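Local coordinates for protein telethonin (PDB 1YA5) that mediates the antiparallel assembly of titin molecules at the sarcomeric Z-disk and serves as a regulating factor in muscle assembly, at residues T3-S8 / D27-T32; A23-L28 / R63-M68. The protein carries 4 engineered substitutions. All coordinates share one frame; numbering follows the deposited sequence.

Interaction 1: T3-S8 / D27-T32; sequences TSELSS and DLTLST. Engineered in segment 3-8: Ser8 (natural residue Cys).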
ATOM      1  N   THR C   3       9.270  -2.033  -6.036  1.00 58.14           N
ATOM      2  CA  THR C   3       8.785  -2.291  -4.679  1.00 57.21           C
ATOM      3  C   THR C   3       9.769  -1.699  -3.677  1.00 53.22           C
ATOM      4  O   THR C   3      10.969  -1.769  -3.884  1.00 48.65           O
ATOM      5  CB  THR C   3       8.682  -3.797  -4.409  1.00 56.62           C
ATOM      6  OG1 THR C   3       9.209  -4.500  -5.534  1.00 59.54           O
ATOM      7  CG2 THR C   3       7.236  -4.237  -4.256  1.00 53.40           C
ATOM      8  N   SER C   4       9.254  -1.104  -2.605  1.00 51.36           N
ATOM      9  CA  SER C   4      10.097  -0.672  -1.500  1.00 47.05           C
ATOM     10  C   SER C   4       9.711  -1.498  -0.312  1.00 47.71           C
ATOM     11  O   SER C   4       8.531  -1.682  -0.046  1.00 49.12           O
ATOM     12  CB  SER C   4       9.886   0.806  -1.167  1.00 46.69           C
ATOM     13  OG  SER C   4       9.806   1.602  -2.342  1.00 53.04           O
ATOM     14  N   GLU C   5      10.709  -1.986   0.407  1.00 47.08           N
ATOM     15  CA  GLU C   5      10.482  -2.818   1.575  1.00 49.68           C
ATOM     16  C   GLU C   5      10.987  -2.073   2.803  1.00 48.51           C
ATOM     17  O   GLU C   5      12.176  -1.845   2.945  1.00 49.25           O
ATOM     18  CB  GLU C   5      11.223  -4.163   1.418  1.00 51.42           C
ATOM     19  CG  GLU C   5      10.325  -5.406   1.408  1.00 52.57           C
ATOM     20  CD  GLU C   5       9.131  -5.315   2.386  1.00 61.61           C
ATOM     21  OE1 GLU C   5       7.975  -5.509   1.937  1.00 59.79           O
ATOM     22  OE2 GLU C   5       9.331  -5.066   3.609  1.00 55.58           O
ATOM     23  N   LEU C   6      10.072  -1.688   3.676  1.00 46.07           N
ATOM     24  CA  LEU C   6      10.412  -0.929   4.873  1.00 44.50           C
ATOM     25  C   LEU C   6      10.285  -1.801   6.113  1.00 43.50           C
ATOM     26  O   LEU C   6       9.258  -2.452   6.314  1.00 46.07           O
ATOM     27  CB  LEU C   6       9.441   0.252   5.036  1.00 51.92           C
ATOM     28  CG  LEU C   6       9.771   1.626   4.446  1.00 47.69           C
ATOM     29  CD1 LEU C   6      10.259   1.485   3.011  1.00 47.82           C
ATOM     30  CD2 LEU C   6       8.555   2.517   4.531  1.00 42.84           C
ATOM     31  N   SER C   7      11.297  -1.772   6.969  1.00 41.38           N
ATOM     32  CA  SER C   7      11.278  -2.560   8.191  1.00 46.37           C
ATOM     33  C   SER C   7      11.170  -1.811   9.514  1.00 43.70           C
ATOM     34  O   SER C   7      11.450  -0.626   9.607  1.00 46.31           O
ATOM     35  CB  SER C   7      12.468  -3.473   8.215  1.00 42.61           C
ATOM     36  OG  SER C   7      11.998  -4.768   7.898  1.00 56.27           O
ATOM     37  N   SER C   8      10.756  -2.510  10.548  1.00 40.37           N
ATOM     38  CA  SER C   8      10.790  -1.918  11.876  1.00 40.38           C
ATOM     39  C   SER C   8      11.477  -2.814  12.890  1.00 41.38           C
ATOM     40  O   SER C   8      11.289  -4.012  12.877  1.00 45.25           O
ATOM     41  CB  SER C   8       9.390  -1.640  12.336  1.00 39.14           C
ATOM     42  OG  SER C   8       8.792  -0.834  11.382  1.00 45.51           O
ATOM     43  N   ASP C  27       7.593  -4.435   7.717  1.00 45.66           N
ATOM     44  CA  ASP C  27       6.475  -3.632   8.237  1.00 44.90           C
ATOM     45  C   ASP C  27       5.564  -3.151   7.127  1.00 47.67           C
ATOM     46  O   ASP C  27       4.363  -3.430   7.130  1.00 48.69           O
ATOM     47  CB  ASP C  27       7.008  -2.437   9.026  1.00 44.45           C
ATOM     48  CG  ASP C  27       5.914  -1.468   9.461  1.00 48.20           C
ATOM     49  OD1 ASP C  27       4.819  -1.458   8.852  1.00 49.65           O
ATOM     50  OD2 ASP C  27       6.143  -0.699  10.409  1.00 46.32           O
ATOM     51  N   LEU C  28       6.150  -2.421   6.194  1.00 52.83           N
ATOM     52  CA  LEU C  28       5.417  -1.818   5.098  1.00 46.32           C
ATOM     53  C   LEU C  28       6.029  -2.323   3.825  1.00 48.78           C
ATOM     54  O   LEU C  28       7.250  -2.419   3.710  1.00 46.29           O
ATOM     55  CB  LEU C  28       5.571  -0.305   5.136  1.00 51.85           C
ATOM     56  CG  LEU C  28       4.504   0.595   4.516  1.00 47.62           C
ATOM     57  CD1 LEU C  28       3.183  -0.099   4.569  1.00 63.70           C
ATOM     58  CD2 LEU C  28       4.407   1.889   5.291  1.00 44.53           C
ATOM     59  N   THR C  29       5.179  -2.644   2.864  1.00 50.41           N
ATOM     60  CA  THR C  29       5.648  -3.015   1.550  1.00 53.08           C
ATOM     61  C   THR C  29       4.920  -2.174   0.495  1.00 50.70           C
ATOM     62  O   THR C  29       3.711  -2.064   0.536  1.00 45.27           O
ATOM     63  CB  THR C  29       5.378  -4.474   1.317  1.00 53.09           C
ATOM     64  OG1 THR C  29       6.111  -4.913   0.163  1.00 53.72           O
ATOM     65  CG2 THR C  29       3.899  -4.660   1.061  1.00 54.69           C
ATOM     66  N   LEU C  30       5.676  -1.578  -0.432  1.00 51.73           N
ATOM     67  CA  LEU C  30       5.123  -0.695  -1.467  1.00 45.06           C
ATOM     68  C   LEU C  30       5.475  -1.200  -2.837  1.00 48.24           C
ATOM     69  O   LEU C  30       6.655  -1.369  -3.156  1.00 50.23           O
ATOM     70  CB  LEU C  30       5.709   0.707  -1.339  1.00 44.81           C
ATOM     71  CG  LEU C  30       4.943   1.813  -2.071  1.00 51.58           C
ATOM     72  CD1 LEU C  30       3.717   2.315  -1.234  1.00 47.28           C
ATOM     73  CD2 LEU C  30       5.880   2.961  -2.390  1.00 50.49           C
ATOM     74  N   SER C  31       4.475  -1.428  -3.672  1.00 49.87           N
ATOM     75  CA  SER C  31       4.790  -1.820  -5.039  1.00 51.56           C
ATOM     76  C   SER C  31       4.120  -0.988  -6.110  1.00 53.85           C
ATOM     77  O   SER C  31       3.129  -0.278  -5.855  1.00 46.07           O
ATOM     78  CB  SER C  31       4.546  -3.313  -5.296  1.00 50.97           C
ATOM     79  OG  SER C  31       3.548  -3.832  -4.442  1.00 52.76           O
ATOM     80  N   THR C  32       4.690  -1.109  -7.313  1.00 48.09           N
ATOM     81  CA  THR C  32       4.190  -0.482  -8.521  1.00 49.22           C
ATOM     82  C   THR C  32       3.437  -1.500  -9.356  1.00 50.51           C
ATOM     83  O   THR C  32       3.940  -2.599  -9.587  1.00 50.57           O
ATOM     84  CB  THR C  32       5.370   0.033  -9.333  1.00 46.87           C
ATOM     85  OG1 THR C  32       6.098   0.970  -8.534  1.00 53.01           O
ATOM     86  CG2 THR C  32       4.920   0.767 -10.587  1.00 47.03           C
TER
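Thr29 sets OG1 anti to its backbone N (chi1 -167°) while the chain of Glu5 bends at chi2 and crosses it obliquely. Thr29 OG1 thereby donates to Glu5 OE1 at 2.6 Å, a length less certain because that oxygen is modelled too close to the threonine. On the opposite sheet face Leu6 and Leu28 lie side by side, their CB atoms 3.9 Å apart. Asp27, with CG anti to its backbone N, meets the engineered Ser8, whose OG stands beside its own N. Ser8 OG donates to the anti lone pair of Asp27 OD2 at 2.8 Å, and the backbone of another protein chain also bonds to OD2.

The segments run antiparallel (172° between axes). Leu6 N reaches Leu28 O at 2.9 Å, nearly straight at 164°, and Leu30 N reaches Ser4 O, also at 2.9 Å. Leu6 O accepts twice, from Asp27 N at 2.9 Å and Leu28 N at 3.1 Å, which defines a classic beta bulge at Asp27 and Leu28.

The pairing belongs to the hairpin of strands 4-14 and 19-33; the latter also pairs with strand 49-62, where Leu28 packs on Leu60 and Thr29 on Val61.

Interaction 2: A23-L28 / R63-M68; sequences AEWKDL and RSPWLM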
ATOM      1  N   ALA C  23      13.427  -7.596  18.114  1.00 51.62           N
ATOM      2  CA  ALA C  23      12.385  -7.892  17.121  1.00 50.53           C
ATOM      3  C   ALA C  23      12.708  -7.104  15.857  1.00 49.66           C
ATOM      4  O   ALA C  23      13.022  -5.907  15.915  1.00 46.90           O
ATOM      5  CB  ALA C  23      10.991  -7.501  17.666  1.00 48.92           C
ATOM      6  N   GLU C  24      12.686  -7.787  14.717  1.00 51.41           N
ATOM      7  CA  GLU C  24      12.774  -7.134  13.414  1.00 50.80           C
ATOM      8  C   GLU C  24      11.623  -7.649  12.545  1.00 48.46           C
ATOM      9  O   GLU C  24      11.407  -8.860  12.462  1.00 47.59           O
ATOM     10  CB  GLU C  24      14.132  -7.432  12.758  1.00 50.49           C
ATOM     11  CG  GLU C  24      14.775  -6.235  12.043  1.00 58.65           C
ATOM     12  CD  GLU C  24      15.603  -6.618  10.800  1.00 55.44           C
ATOM     13  OE1 GLU C  24      15.332  -6.082   9.692  1.00 47.50           O
ATOM     14  OE2 GLU C  24      16.523  -7.454  10.931  1.00 58.01           O
ATOM     15  N   TRP C  25      10.878  -6.740  11.906  1.00 45.81           N
ATOM     16  CA  TRP C  25       9.856  -7.204  10.980  1.00 44.64           C
ATOM     17  C   TRP C  25       9.612  -6.389   9.705  1.00 48.11           C
ATOM     18  O   TRP C  25       9.757  -5.166   9.648  1.00 49.16           O
ATOM     19  CB  TRP C  25       8.545  -7.455  11.701  1.00 44.95           C
ATOM     20  CG  TRP C  25       7.863  -6.226  12.187  1.00 45.20           C
ATOM     21  CD1 TRP C  25       6.826  -5.576  11.593  1.00 45.23           C
ATOM     22  CD2 TRP C  25       8.153  -5.510  13.390  1.00 48.92           C
ATOM     23  NE1 TRP C  25       6.431  -4.504  12.359  1.00 50.97           N
ATOM     24  CE2 TRP C  25       7.229  -4.438  13.470  1.00 51.38           C
ATOM     25  CE3 TRP C  25       9.097  -5.675  14.417  1.00 42.71           C
ATOM     26  CZ2 TRP C  25       7.213  -3.538  14.542  1.00 46.68           C
ATOM     27  CZ3 TRP C  25       9.088  -4.772  15.477  1.00 49.31           C
ATOM     28  CH2 TRP C  25       8.148  -3.719  15.533  1.00 48.76           C
ATOM     29  N   LYS C  26       9.213  -7.114   8.654  1.00 49.10           N
ATOM     30  CA  LYS C  26       8.774  -6.530   7.399  1.00 46.05           C
ATOM     31  C   LYS C  26       7.518  -5.760   7.704  1.00 42.54           C
ATOM     32  O   LYS C  26       6.487  -6.365   7.954  1.00 48.27           O
ATOM     33  CB  LYS C  26       8.475  -7.630   6.393  1.00 48.33           C
ATOM     34  CG  LYS C  26       9.708  -8.368   5.925  1.00 50.73           C
ATOM     35  CD  LYS C  26       9.339  -9.520   4.989  1.00 59.60           C
ATOM     36  CE  LYS C  26      10.448  -9.812   3.974  1.00 55.78           C
ATOM     37  NZ  LYS C  26      11.489 -10.691   4.558  1.00 54.11           N
ATOM     38  N   ASP C  27       7.593  -4.435   7.717  1.00 45.66           N
ATOM     39  CA  ASP C  27       6.475  -3.632   8.237  1.00 44.90           C
ATOM     40  C   ASP C  27       5.564  -3.151   7.127  1.00 47.67           C
ATOM     41  O   ASP C  27       4.363  -3.430   7.130  1.00 48.69           O
ATOM     42  CB  ASP C  27       7.008  -2.437   9.026  1.00 44.45           C
ATOM     43  CG  ASP C  27       5.914  -1.468   9.461  1.00 48.20           C
ATOM     44  OD1 ASP C  27       4.819  -1.458   8.852  1.00 49.65           O
ATOM     45  OD2 ASP C  27       6.143  -0.699  10.409  1.00 46.32           O
ATOM     46  N   LEU C  28       6.150  -2.421   6.194  1.00 52.83           N
ATOM     47  CA  LEU C  28       5.417  -1.818   5.098  1.00 46.32           C
ATOM     48  C   LEU C  28       6.029  -2.323   3.825  1.00 48.78           C
ATOM     49  O   LEU C  28       7.250  -2.419   3.710  1.00 46.29           O
ATOM     50  CB  LEU C  28       5.571  -0.305   5.136  1.00 51.85           C
ATOM     51  CG  LEU C  28       4.504   0.595   4.516  1.00 47.62           C
ATOM     52  CD1 LEU C  28       3.183  -0.099   4.569  1.00 63.70           C
ATOM     53  CD2 LEU C  28       4.407   1.889   5.291  1.00 44.53           C
ATOM     54  N   ARG C  63       1.837  -4.456   7.806  1.00 53.88           N
ATOM     55  CA  ARG C  63       1.487  -5.462   8.825  1.00 51.34           C
ATOM     56  C   ARG C  63       2.150  -5.149  10.156  1.00 49.91           C
ATOM     57  O   ARG C  63       3.008  -4.258  10.263  1.00 49.16           O
ATOM     58  CB  ARG C  63       1.900  -6.872   8.368  1.00 50.03           C
ATOM     59  CG  ARG C  63       3.377  -7.005   8.052  1.00 50.94           C
ATOM     60  CD  ARG C  63       3.699  -8.265   7.199  1.00 52.05           C
ATOM     61  NE  ARG C  63       3.399  -8.099   5.775  1.00 50.62           N
ATOM     62  CZ  ARG C  63       3.938  -7.148   5.017  1.00 54.38           C
ATOM     63  NH1 ARG C  63       4.790  -6.301   5.556  1.00 62.14           N
ATOM     64  NH2 ARG C  63       3.634  -7.024   3.730  1.00 57.12           N
ATOM     65  N   SER C  64       1.752  -5.873  11.188  1.00 48.55           N
ATOM     66  CA  SER C  64       2.289  -5.584  12.503  1.00 43.47           C
ATOM     67  C   SER C  64       2.338  -6.809  13.392  1.00 49.61           C
ATOM     68  O   SER C  64       1.769  -7.864  13.071  1.00 47.54           O
ATOM     69  CB  SER C  64       1.523  -4.446  13.169  1.00 46.95           C
ATOM     70  OG  SER C  64       0.175  -4.797  13.426  1.00 45.02           O
ATOM     71  N   PRO C  65       3.047  -6.680  14.519  1.00 49.86           N
ATOM     72  CA  PRO C  65       3.053  -7.737  15.517  1.00 44.01           C
ATOM     73  C   PRO C  65       1.708  -7.825  16.230  1.00 46.63           C
ATOM     74  O   PRO C  65       1.287  -8.919  16.552  1.00 48.00           O
ATOM     75  CB  PRO C  65       4.151  -7.311  16.490  1.00 39.65           C
ATOM     76  CG  PRO C  65       4.863  -6.194  15.840  1.00 51.35           C
ATOM     77  CD  PRO C  65       3.898  -5.542  14.903  1.00 47.71           C
ATOM     78  N   TRP C  66       1.025  -6.719  16.491  1.00 42.63           N
ATOM     79  CA  TRP C  66      -0.275  -6.876  17.148  1.00 45.57           C
ATOM     80  C   TRP C  66      -1.441  -7.205  16.197  1.00 46.37           C
ATOM     81  O   TRP C  66      -2.579  -6.829  16.462  1.00 45.97           O
ATOM     82  CB  TRP C  66      -0.614  -5.675  18.018  1.00 44.34           C
ATOM     83  CG  TRP C  66      -0.469  -4.357  17.342  1.00 48.93           C
ATOM     84  CD1 TRP C  66      -1.473  -3.520  16.959  1.00 49.52           C
ATOM     85  CD2 TRP C  66       0.756  -3.702  16.976  1.00 57.77           C
ATOM     86  NE1 TRP C  66      -0.957  -2.385  16.394  1.00 48.82           N
ATOM     87  CE2 TRP C  66       0.408  -2.472  16.377  1.00 55.03           C
ATOM     88  CE3 TRP C  66       2.107  -4.036  17.092  1.00 53.59           C
ATOM     89  CZ2 TRP C  66       1.366  -1.563  15.913  1.00 53.37           C
ATOM     90  CZ3 TRP C  66       3.061  -3.141  16.623  1.00 54.55           C
ATOM     91  CH2 TRP C  66       2.684  -1.917  16.041  1.00 58.75           C
ATOM     92  N   LEU C  67      -1.140  -7.881  15.086  1.00 49.15           N
ATOM     93  CA  LEU C  67      -2.152  -8.494  14.213  1.00 44.28           C
ATOM     94  C   LEU C  67      -3.142  -7.512  13.554  1.00 50.45           C
ATOM     95  O   LEU C  67      -4.326  -7.820  13.332  1.00 49.66           O
ATOM     96  CB  LEU C  67      -2.879  -9.604  14.966  1.00 47.52           C
ATOM     97  CG  LEU C  67      -2.007 -10.766  15.453  1.00 46.91           C
ATOM     98  CD1 LEU C  67      -2.674 -11.513  16.592  1.00 43.76           C
ATOM     99  CD2 LEU C  67      -1.684 -11.733  14.313  1.00 47.18           C
ATOM    100  N   MET C  68      -2.640  -6.323  13.238  1.00 49.97           N
ATOM    101  CA  MET C  68      -3.391  -5.339  12.505  1.00 43.98           C
ATOM    102  C   MET C  68      -2.733  -5.173  11.135  1.00 51.65           C
ATOM    103  O   MET C  68      -1.517  -4.878  11.029  1.00 47.68           O
ATOM    104  CB  MET C  68      -3.324  -4.033  13.254  1.00 45.34           C
ATOM    105  CG  MET C  68      -4.684  -3.448  13.540  1.00 56.97           C
ATOM    106  SD  MET C  68      -4.757  -2.689  15.172  1.00 48.56           S
ATOM    107  CE  MET C  68      -4.399  -4.084  16.171  1.00 45.79           C
TER
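Asp27 O is the most directly held polar atom here, gripped by one hydrogen bond: Arg63 N donates to it at 2.8 Å, almost straight (164°) and nearly along the C=O axis. Arg63 holds the strand a second time through its side chain. Its CG sits in the crowded position between the backbone N and the carbonyl carbon, and the chain bends at chi3, which curls the guanidinium back toward the strand. Arg63 NH1 then donates to Lys26 O at 2.9 Å. The acceptor lies near the guanidinium plane, but the donor stands above the carbonyl plane, 68° out of it, so no lone pair is aimed at and the bond is less favourably directed than the backbone one. Two consecutive carbonyls of the strand are thus engaged by a single arginine. A residue of another protein chain bonds weakly to Arg63 NE.

Farther along, Trp25 and Pro65 cross at about a right angle. The proline sets CG over one indole face, 3.9 Å from the centroid of the six-membered ring and 18° off its normal, a CH-pi contact. Pro65 CD is 3.7 Å from Trp25 NE1, so the pyrrolidine spans from the benzo ring toward the pyrrole nitrogen. The backbone of another protein chain also packs on Trp25.

Pro65 is placed by a type I turn from Ser64 to Leu67. Ser64 OG spans it, donating in plane to a lone pair of Met68 O at 2.9 Å, and lies over the centre of the Trp66 ring face.

The geometry is that of a beta-hairpin connection, between strands 49-62 and 68-73, folded against strand 19-33 in the all-beta N-terminal part of telethonin; the Arg63 N to Asp27 O bond carries the antiparallel pairing one residue past strand 49-62, as far as the start of the turn.

How the interactions relate
From the N terminus, interaction 1 closes the first hairpin: strand 4-14 turns back as strand 19-33, bringing residues 3-8 beside 27-32. Interaction 2 starts from 23-28, which overlaps 27-32 at Asp27 and Leu28, and closes a longer loop across strands 39-44 and 49-62 before reaching 63-68. Neither span contains the other; they overlap on strand 19-33. Ser8 O and Trp25 N, 2.9 Å apart in a probable hydrogen bond, continue the hairpin pairing from one contact into the other, while Thr29 CG2 packs on Arg63 NH2 at 3.6 Å. Together they tie the hairpin to the turn entering strand 68-73.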